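SnoK (Streptomyces nogalater, PDB 5EPA) acts as a non-heme iron, 2-oxoglutarate-dependent carbocyclase in the biosynthesis of the polyketide antibiotic nogalamycin. Local coordinates at residues A52-A55 with A56-V60; N24-K27 with E28-R31; V44-E47 with T48-T51; H171-R175 with E176-E180. All coordinates share one frame; numbering follows the deposited sequence.

Contact 1 (A52-A55 with A56-V60)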
# COMPACT_ATOMS: atom_id res chain seq x y z
N ALA A 52 2.04 -15.10 13.10
CA ALA A 52 0.87 -14.64 13.88
C ALA A 52 0.00 -13.68 13.07
O ALA A 52 -1.21 -13.80 13.05
CB ALA A 52 1.31 -13.97 15.18
N PHE A 53 0.63 -12.76 12.34
CA PHE A 53 -0.13 -11.80 11.54
C PHE A 53 -0.78 -12.49 10.35
O PHE A 53 -1.92 -12.18 10.01
CB PHE A 53 0.72 -10.61 11.11
CG PHE A 53 1.03 -9.67 12.21
CD1 PHE A 53 0.02 -9.20 13.03
CD2 PHE A 53 2.31 -9.26 12.46
CE1 PHE A 53 0.31 -8.36 14.11
CE2 PHE A 53 2.60 -8.41 13.53
CZ PHE A 53 1.59 -7.97 14.36
N ARG A 54 -0.07 -13.41 9.72
CA ARG A 54 -0.68 -14.15 8.61
C ARG A 54 -1.92 -14.94 9.08
O ARG A 54 -2.93 -14.97 8.40
CB ARG A 54 0.30 -15.10 7.97
CG ARG A 54 -0.30 -15.86 6.82
CD ARG A 54 0.73 -16.71 6.11
NE ARG A 54 0.09 -17.44 5.01
CZ ARG A 54 0.73 -18.29 4.20
NH1 ARG A 54 2.05 -18.50 4.35
NH2 ARG A 54 0.07 -18.90 3.23
N ALA A 55 -1.82 -15.58 10.24
CA ALA A 55 -2.93 -16.35 10.77
C ALA A 55 -4.15 -15.47 11.05
O ALA A 55 -5.28 -15.86 10.79
CB ALA A 55 -2.52 -17.11 12.05
N ALA A 56 -3.91 -14.30 11.61
CA ALA A 56 -4.98 -13.32 11.89
C ALA A 56 -5.64 -12.85 10.61
O ALA A 56 -6.85 -12.78 10.52
CB ALA A 56 -4.43 -12.14 12.64
N CYS A 57 -4.84 -12.58 9.59
CA CYS A 57 -5.39 -12.25 8.28
C CYS A 57 -6.21 -13.39 7.70
O CYS A 57 -7.23 -13.14 7.07
CB CYS A 57 -4.28 -11.84 7.31
SG CYS A 57 -3.52 -10.26 7.76
N GLU A 58 -5.77 -14.64 7.88
CA GLU A 58 -6.54 -15.80 7.43
C GLU A 58 -7.89 -15.84 8.16
O GLU A 58 -8.91 -16.15 7.55
CB GLU A 58 -5.75 -17.11 7.59
CG GLU A 58 -4.69 -17.34 6.48
CD GLU A 58 -3.57 -18.32 6.87
OE1 GLU A 58 -3.62 -18.97 7.97
OE2 GLU A 58 -2.63 -18.47 6.04
N GLU A 59 -7.91 -15.53 9.45
CA GLU A 59 -9.15 -15.48 10.19
C GLU A 59 -10.09 -14.40 9.63
O GLU A 59 -11.29 -14.65 9.45
CB GLU A 59 -8.91 -15.24 11.68
CG GLU A 59 -8.31 -16.45 12.40
CD GLU A 59 -7.84 -16.12 13.80
OE1 GLU A 59 -8.64 -15.59 14.59
OE2 GLU A 59 -6.65 -16.35 14.11
N VAL A 60 -9.55 -13.24 9.30
CA VAL A 60 -10.36 -12.19 8.71
C VAL A 60 -10.96 -12.62 7.33
O VAL A 60 -12.14 -12.44 7.07
CB VAL A 60 -9.55 -10.92 8.54
CG1 VAL A 60 -10.32 -9.90 7.74
CG2 VAL A 60 -9.16 -10.36 9.88

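Contact 2 (N24-K27 with E28-R31)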
# COMPACT_ATOMS: atom_id res chain seq x y z
N ASN A 24 17.42 2.07 14.02
CA ASN A 24 18.69 1.77 13.30
C ASN A 24 18.57 2.01 11.79
O ASN A 24 19.50 1.78 11.04
CB ASN A 24 19.21 0.35 13.62
CG ASN A 24 18.40 -0.77 12.97
OD1 ASN A 24 17.68 -0.57 11.99
ND2 ASN A 24 18.50 -1.95 13.51
N LEU A 25 17.39 2.40 11.34
CA LEU A 25 17.17 2.74 9.94
C LEU A 25 18.22 3.75 9.46
O LEU A 25 18.44 4.78 10.11
CB LEU A 25 15.77 3.33 9.79
CG LEU A 25 15.36 3.82 8.39
CD1 LEU A 25 14.98 2.66 7.48
CD2 LEU A 25 14.20 4.79 8.51
N SER A 26 18.88 3.45 8.35
CA SER A 26 19.96 4.31 7.90
C SER A 26 19.45 5.58 7.23
O SER A 26 18.42 5.58 6.59
CB SER A 26 20.91 3.57 6.94
OG SER A 26 20.21 3.09 5.78
N LYS A 27 20.21 6.64 7.37
CA LYS A 27 20.03 7.84 6.59
C LYS A 27 20.01 7.59 5.10
O LYS A 27 19.30 8.27 4.38
CB LYS A 27 21.20 8.76 6.90
CG LYS A 27 20.98 9.47 8.22
CD LYS A 27 22.08 10.45 8.58
CE LYS A 27 21.89 10.89 10.04
NZ LYS A 27 21.98 9.78 11.05
N GLU A 28 20.76 6.61 4.64
CA GLU A 28 20.80 6.27 3.22
C GLU A 28 19.47 5.71 2.76
O GLU A 28 18.99 5.98 1.65
CB GLU A 28 21.92 5.22 2.96
CG GLU A 28 23.39 5.65 3.21
CD GLU A 28 23.76 5.96 4.69
OE1 GLU A 28 23.26 5.25 5.59
OE2 GLU A 28 24.59 6.89 4.94
N ALA A 29 18.86 4.88 3.59
CA ALA A 29 17.55 4.34 3.26
C ALA A 29 16.48 5.44 3.18
O ALA A 29 15.63 5.43 2.30
CB ALA A 29 17.13 3.30 4.29
N VAL A 30 16.56 6.40 4.08
CA VAL A 30 15.66 7.54 4.04
C VAL A 30 15.89 8.39 2.77
O VAL A 30 14.93 8.76 2.09
CB VAL A 30 15.85 8.44 5.26
CG1 VAL A 30 15.05 9.72 5.13
CG2 VAL A 30 15.47 7.67 6.52
N ARG A 31 17.14 8.65 2.43
CA ARG A 31 17.45 9.38 1.22
C ARG A 31 16.99 8.63 -0.02
O ARG A 31 16.46 9.23 -0.95
CB ARG A 31 18.95 9.72 1.17
CG ARG A 31 19.37 10.55 -0.04
CD ARG A 31 20.84 10.94 -0.01
NE ARG A 31 21.78 9.81 0.20
CZ ARG A 31 22.49 9.47 1.31
NH1 ARG A 31 22.44 10.17 2.47
NH2 ARG A 31 23.28 8.39 1.26
O HOH W 1 22.79 6.00 8.89

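Contact 3 (V44-E47 with T48-T51)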
# COMPACT_ATOMS: atom_id res chain seq x y z
N VAL A 44 11.81 -6.50 9.02
CA VAL A 44 11.17 -5.63 9.97
C VAL A 44 10.41 -6.49 10.98
O VAL A 44 10.47 -6.23 12.18
CB VAL A 44 10.22 -4.65 9.28
CG1 VAL A 44 9.56 -3.75 10.29
CG2 VAL A 44 10.96 -3.82 8.23
N LEU A 45 9.69 -7.50 10.47
CA LEU A 45 9.00 -8.51 11.27
C LEU A 45 9.77 -9.79 11.36
O LEU A 45 10.32 -10.27 10.38
CB LEU A 45 7.66 -8.84 10.63
CG LEU A 45 6.70 -7.68 10.44
CD1 LEU A 45 5.41 -8.21 9.85
CD2 LEU A 45 6.38 -6.99 11.78
N SER A 46 9.77 -10.38 12.55
CA SER A 46 10.37 -11.68 12.79
C SER A 46 9.50 -12.79 12.18
O SER A 46 8.33 -12.57 11.85
CB SER A 46 10.48 -11.93 14.30
OG SER A 46 9.18 -12.00 14.87
N GLU A 47 10.06 -13.98 12.08
CA GLU A 47 9.32 -15.18 11.59
C GLU A 47 8.08 -15.42 12.45
O GLU A 47 7.01 -15.72 11.95
CB GLU A 47 10.26 -16.40 11.54
CG GLU A 47 11.28 -16.19 10.43
CD GLU A 47 12.39 -17.24 10.40
OE1 GLU A 47 12.89 -17.65 11.49
OE2 GLU A 47 12.76 -17.66 9.27
N THR A 48 8.23 -15.26 13.75
CA THR A 48 7.14 -15.45 14.68
C THR A 48 6.02 -14.45 14.43
O THR A 48 4.85 -14.84 14.38
CB THR A 48 7.65 -15.30 16.11
OG1 THR A 48 8.60 -16.33 16.36
CG2 THR A 48 6.49 -15.40 17.16
N GLU A 49 6.35 -13.18 14.29
CA GLU A 49 5.34 -12.15 13.98
C GLU A 49 4.63 -12.37 12.64
O GLU A 49 3.44 -12.22 12.55
CB GLU A 49 5.95 -10.75 13.97
CG GLU A 49 6.36 -10.22 15.36
CD GLU A 49 7.16 -8.92 15.26
OE1 GLU A 49 8.23 -8.89 14.56
OE2 GLU A 49 6.73 -7.93 15.86
N VAL A 50 5.39 -12.74 11.60
CA VAL A 50 4.81 -13.09 10.31
C VAL A 50 3.75 -14.19 10.46
O VAL A 50 2.67 -14.12 9.94
CB VAL A 50 5.90 -13.56 9.32
CG1 VAL A 50 5.29 -14.19 8.07
CG2 VAL A 50 6.82 -12.43 8.93
N THR A 51 4.10 -15.25 11.15
CA THR A 51 3.18 -16.37 11.36
C THR A 51 1.90 -15.90 12.06
O THR A 51 0.82 -16.29 11.65
CB THR A 51 3.83 -17.45 12.24
OG1 THR A 51 4.93 -18.01 11.53
CG2 THR A 51 2.84 -18.59 12.59

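Contact 4 (H171-R175 with E176-E180)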
# COMPACT_ATOMS: atom_id res chain seq x y z
N HIS A 171 7.08 9.81 -8.11
CA HIS A 171 6.42 10.66 -7.13
C HIS A 171 6.71 12.14 -7.26
O HIS A 171 6.00 12.96 -6.65
CB HIS A 171 6.79 10.22 -5.72
CG HIS A 171 8.24 10.42 -5.37
ND1 HIS A 171 9.27 9.96 -6.17
CD2 HIS A 171 8.83 10.95 -4.28
CE1 HIS A 171 10.42 10.20 -5.59
NE2 HIS A 171 10.19 10.83 -4.45
N LEU A 172 7.71 12.50 -8.04
CA LEU A 172 8.03 13.88 -8.26
C LEU A 172 7.45 14.43 -9.56
O LEU A 172 7.79 15.52 -9.95
CB LEU A 172 9.56 14.09 -8.27
CG LEU A 172 10.24 13.63 -6.97
CD1 LEU A 172 11.76 13.72 -7.16
CD2 LEU A 172 9.80 14.43 -5.75
N ARG A 173 6.57 13.68 -10.22
CA ARG A 173 5.93 14.17 -11.43
C ARG A 173 5.26 15.52 -11.21
O ARG A 173 4.65 15.76 -10.16
CB ARG A 173 4.86 13.20 -11.92
CG ARG A 173 5.37 11.95 -12.58
CD ARG A 173 4.23 10.98 -12.82
NE ARG A 173 3.66 10.49 -11.56
CZ ARG A 173 2.42 10.08 -11.40
NH1 ARG A 173 1.57 10.07 -12.39
NH2 ARG A 173 2.05 9.62 -10.25
N ALA A 174 5.35 16.38 -12.22
CA ALA A 174 4.63 17.64 -12.27
C ALA A 174 3.13 17.39 -12.37
O ALA A 174 2.71 16.28 -12.74
CB ALA A 174 5.10 18.44 -13.46
N ARG A 175 2.33 18.39 -12.03
CA ARG A 175 0.84 18.28 -12.02
C ARG A 175 0.26 17.75 -13.33
O ARG A 175 -0.59 16.87 -13.31
CB ARG A 175 0.26 19.68 -11.73
CG ARG A 175 -1.26 19.97 -11.78
CD ARG A 175 -1.96 19.33 -10.57
NE ARG A 175 -3.38 19.05 -10.82
CZ ARG A 175 -3.82 17.98 -11.48
NH1 ARG A 175 -2.96 17.09 -11.99
NH2 ARG A 175 -5.13 17.79 -11.63
N GLU A 176 0.74 18.28 -14.44
CA GLU A 176 0.23 17.88 -15.75
C GLU A 176 0.44 16.37 -16.07
O GLU A 176 -0.19 15.86 -16.99
CB GLU A 176 0.83 18.74 -16.87
CG GLU A 176 2.39 18.55 -17.06
CD GLU A 176 3.29 19.71 -16.60
OE1 GLU A 176 2.91 20.37 -15.58
OE2 GLU A 176 4.37 19.92 -17.24
N ASP A 177 1.37 15.72 -15.37
CA ASP A 177 1.68 14.31 -15.57
C ASP A 177 1.05 13.39 -14.50
O ASP A 177 1.36 12.23 -14.43
CB ASP A 177 3.19 14.13 -15.57
CG ASP A 177 3.86 14.74 -16.80
OD1 ASP A 177 3.25 14.77 -17.87
OD2 ASP A 177 5.01 15.20 -16.68
N ARG A 178 0.16 13.94 -13.70
CA ARG A 178 -0.52 13.20 -12.64
C ARG A 178 -2.02 13.25 -12.80
O ARG A 178 -2.57 14.26 -13.22
CB ARG A 178 -0.28 13.84 -11.31
CG ARG A 178 1.09 13.62 -10.79
CD ARG A 178 1.13 14.00 -9.33
NE ARG A 178 1.49 15.40 -9.18
CZ ARG A 178 0.75 16.35 -8.62
NH1 ARG A 178 -0.45 16.07 -8.11
NH2 ARG A 178 1.22 17.60 -8.56
N GLN A 179 -2.68 12.16 -12.50
CA GLN A 179 -4.12 12.19 -12.54
C GLN A 179 -4.74 12.88 -11.30
O GLN A 179 -5.72 13.60 -11.43
CB GLN A 179 -4.69 10.81 -12.71
CG GLN A 179 -6.20 10.85 -12.88
CD GLN A 179 -6.73 9.63 -13.56
OE1 GLN A 179 -6.05 8.60 -13.63
NE2 GLN A 179 -7.98 9.71 -14.03
N GLU A 180 -4.12 12.68 -10.13
CA GLU A 180 -4.60 13.17 -8.79
C GLU A 180 -5.82 12.56 -8.11
O GLU A 180 -5.74 12.28 -6.91
CB GLU A 180 -4.92 14.67 -8.74
CG GLU A 180 -3.70 15.58 -8.98
CD GLU A 180 -3.77 16.89 -8.20
OE1 GLU A 180 -4.76 17.15 -7.45
OE2 GLU A 180 -2.79 17.67 -8.32
O HOH W 2 -1.33 9.57 -12.06
O HOH W 3 6.69 15.49 -14.50
O HOH W 4 -5.95 15.63 -12.89

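Contact 1 (A52-A55 with A56-V60)
Arg54 and Glu58, one helical turn apart on helix 47-64, bring opposite charges together in an i to i+4 salt bridge. The distance from Arg54 NE to Glu58 OE2 is 3.1 Å, but the N-H...O angle of 124° marks the hydrogen bond within it as weak. The two flat ends are far from coplanar: guanidinium and carboxylate planes stand 68° apart, and OE2 meets the guanidinium obliquely, so this is neither a two-pronged pairing nor a stack. The torsions explain the one-point touch. With CG anti to the backbone N (chi1 -180°) and every later torsion extended, Arg54 runs straight out from the helix, while Glu58, whose CG is anti to its carbonyl carbon, leans back across the arginine's stem; OE2 lies 3.6 Å from Arg54 CG as well.

Beneath this pair, four successive i to i+4 backbone bonds carry the helix through the segment. They run from Ala56 N to Ala52 O, Cys57 N to Phe53 O, Glu58 N to Arg54 O (2.9 Å) and Glu59 N to Ala55 O, all four well directed. The inner face carries Phe53, packed on Leu94 of helix 92-95, and Cys57 and Val60, both touching Ile119 of strand 112-122. Glu59 OE1 is hydrogen-bonded by His88 NE2. The arrangement is typical of an amphipathic alpha-helix, here one packed against the major antiparallel sheet of a cupin-clan, PhyH-type double-stranded beta-helix fold.

Contact 2 (N24-K27 with E28-R31)
Ser26 and Ala29 mark the start of helix 27-36, where the backbone turns from an extended conformation at Ser26 to a helical one at Lys27. Ser26 is the N-cap. Its OG accepts from Ala29 N at 3.1 Å, and its carbonyl O takes Val30 N at 3.2 Å, the first i to i+4 bond here; Arg31 N to Lys27 O continues the series.

The serine hydroxyl reaches the amide because OG sits between the backbone N and the carbonyl carbon (chi1 60°), which turns it in over the first turn, 3.4 Å from Ala29 CB. Replacing Ser26 by alanine removes OG and would probably leave Ala29 N without its capping acceptor and the helix start less firmly fixed.

On the buried side, Leu25 spreads its two methyls over the first turn: CD1 meets Ala29 CB, and CD2 meets Val30 CG2 at 3.7 Å, the two side chains crossing at about a right angle. Leu25 also packs on Ile103 and Val30 on Leu107, which seats the helix start against helix 98-108. On the outer side Glu28 bends at chi2 and folds its carboxylate back toward the N-cap, with OE1 3.2 Å from Ser26 CB. A water accepts from Lys27 N and donates a weak hydrogen bond to that same OE1, 3.4 Å away.

Contact 3 (V44-E47 with T48-T51)
Ser46 and Glu49 form a reciprocal capping box at the N terminus of helix 47-64. Each residue's side chain accepts from the other's backbone N-H: Glu49 N gives to Ser46 OG at 3.1 Å, and Ser46 N gives to Glu49 OE1 at 2.9 Å. Both bonds are nearly straight, with N-H...O angles of 168° and 169°, and OE1 receives through its anti lone pair, the one directed away from OE2.

The glutamate can do this because its chain, extended beyond CG, runs back along the first turn toward the N-cap. Its other oxygen is also engaged: OE2 is hydrogen-bonded with His97 NE2, so the carboxylate is gripped at both oxygens, which is likely to hold its plane and stabilise its negative charge beside the positive end of the helix dipole.

Among the backbone acceptors, Ser46 O takes Val50 N at 3.0 Å, and Glu47 O takes Thr51 N. Leu45, just before the N-cap, packs its CB 4.1 Å from Val50 CG2, the N'-to-N4 pairing of a hydrophobic staple; it crosses Glu49 at about a right angle and packs on Ile100 of helix 98-108. Backbone bonds from Val44 and Leu45 to Gly211 tie the preceding loop to the chain leading into strand 213-217. At the far end of the turn, Thr51 OG1, placed beside its own backbone N (chi1 -65°), comes within 3.1 Å of Glu47 O.

Contact 4 (H171-R175 with E176-E180)
Asp177 N bonds Ala174 O and Arg178 N bonds Arg175 O, both at 3.0 Å, closing a tight i to i+3, 3-10 turn in the loop after strand 164-166. Three arginines fasten it.

Arg173 NH1 donates to Asp177 O, while Arg178 CG sits over the centre of one face of the Arg173 guanidinium, 3.8 Å above the plane. Beyond the turn, Arg173 NE bonds Ser170 O, Trp195 adds a cation-pi contact, and NH2 bridges to Asp134, which lies between the iron ligands His133 and Asp135; Arg173 thus links this surface turn to the metal-binding strand end. A leucine in its place would probably leave Asp134 without this charged partner and the Asp177 carbonyl without this donor.

Arg178 NE makes a long, weak but well-aimed hydrogen bond to Arg173 O, 3.3 Å away; the two guanidiniums stand 86° apart. Arg178 NH1 makes a weakly hydrogen-bonded salt bridge to Glu180 OE2, and Arg175 shares that oxygen, completing a salt-bridge network. Glu180 stacks over the Arg175 guanidinium, planes 29° apart, with OE2 well out of the guanidinium plane and no N-H pointing at it: charge alone holds the pair. The guanidinium edge instead serves Arg178 O, in plane and 3.1 Å from Arg175 NH1.

Followed from the N terminus, the contacts come in the order 2, 3, 1, 4, each closing a local turn within one continuous run; none encloses or crosses another. Contact 2 starts helix 27-36 and contact 3 starts helix 47-64, and both rest on helix 98-108. Contact 1 continues the helix that contact 3 opens, beginning at the residue after Thr51; Phe53 CD2 and Leu45 CD1 meet at 4.2 Å, joining the two, and contact 1 carries that helix onto the larger sheet. Contact 4 lies across the chain's centre from contacts 1 and 3, its Arg173 side chain about 11 Å from the bound iron, and approaches contact 2 to about 7 Å between nearest atoms without touching.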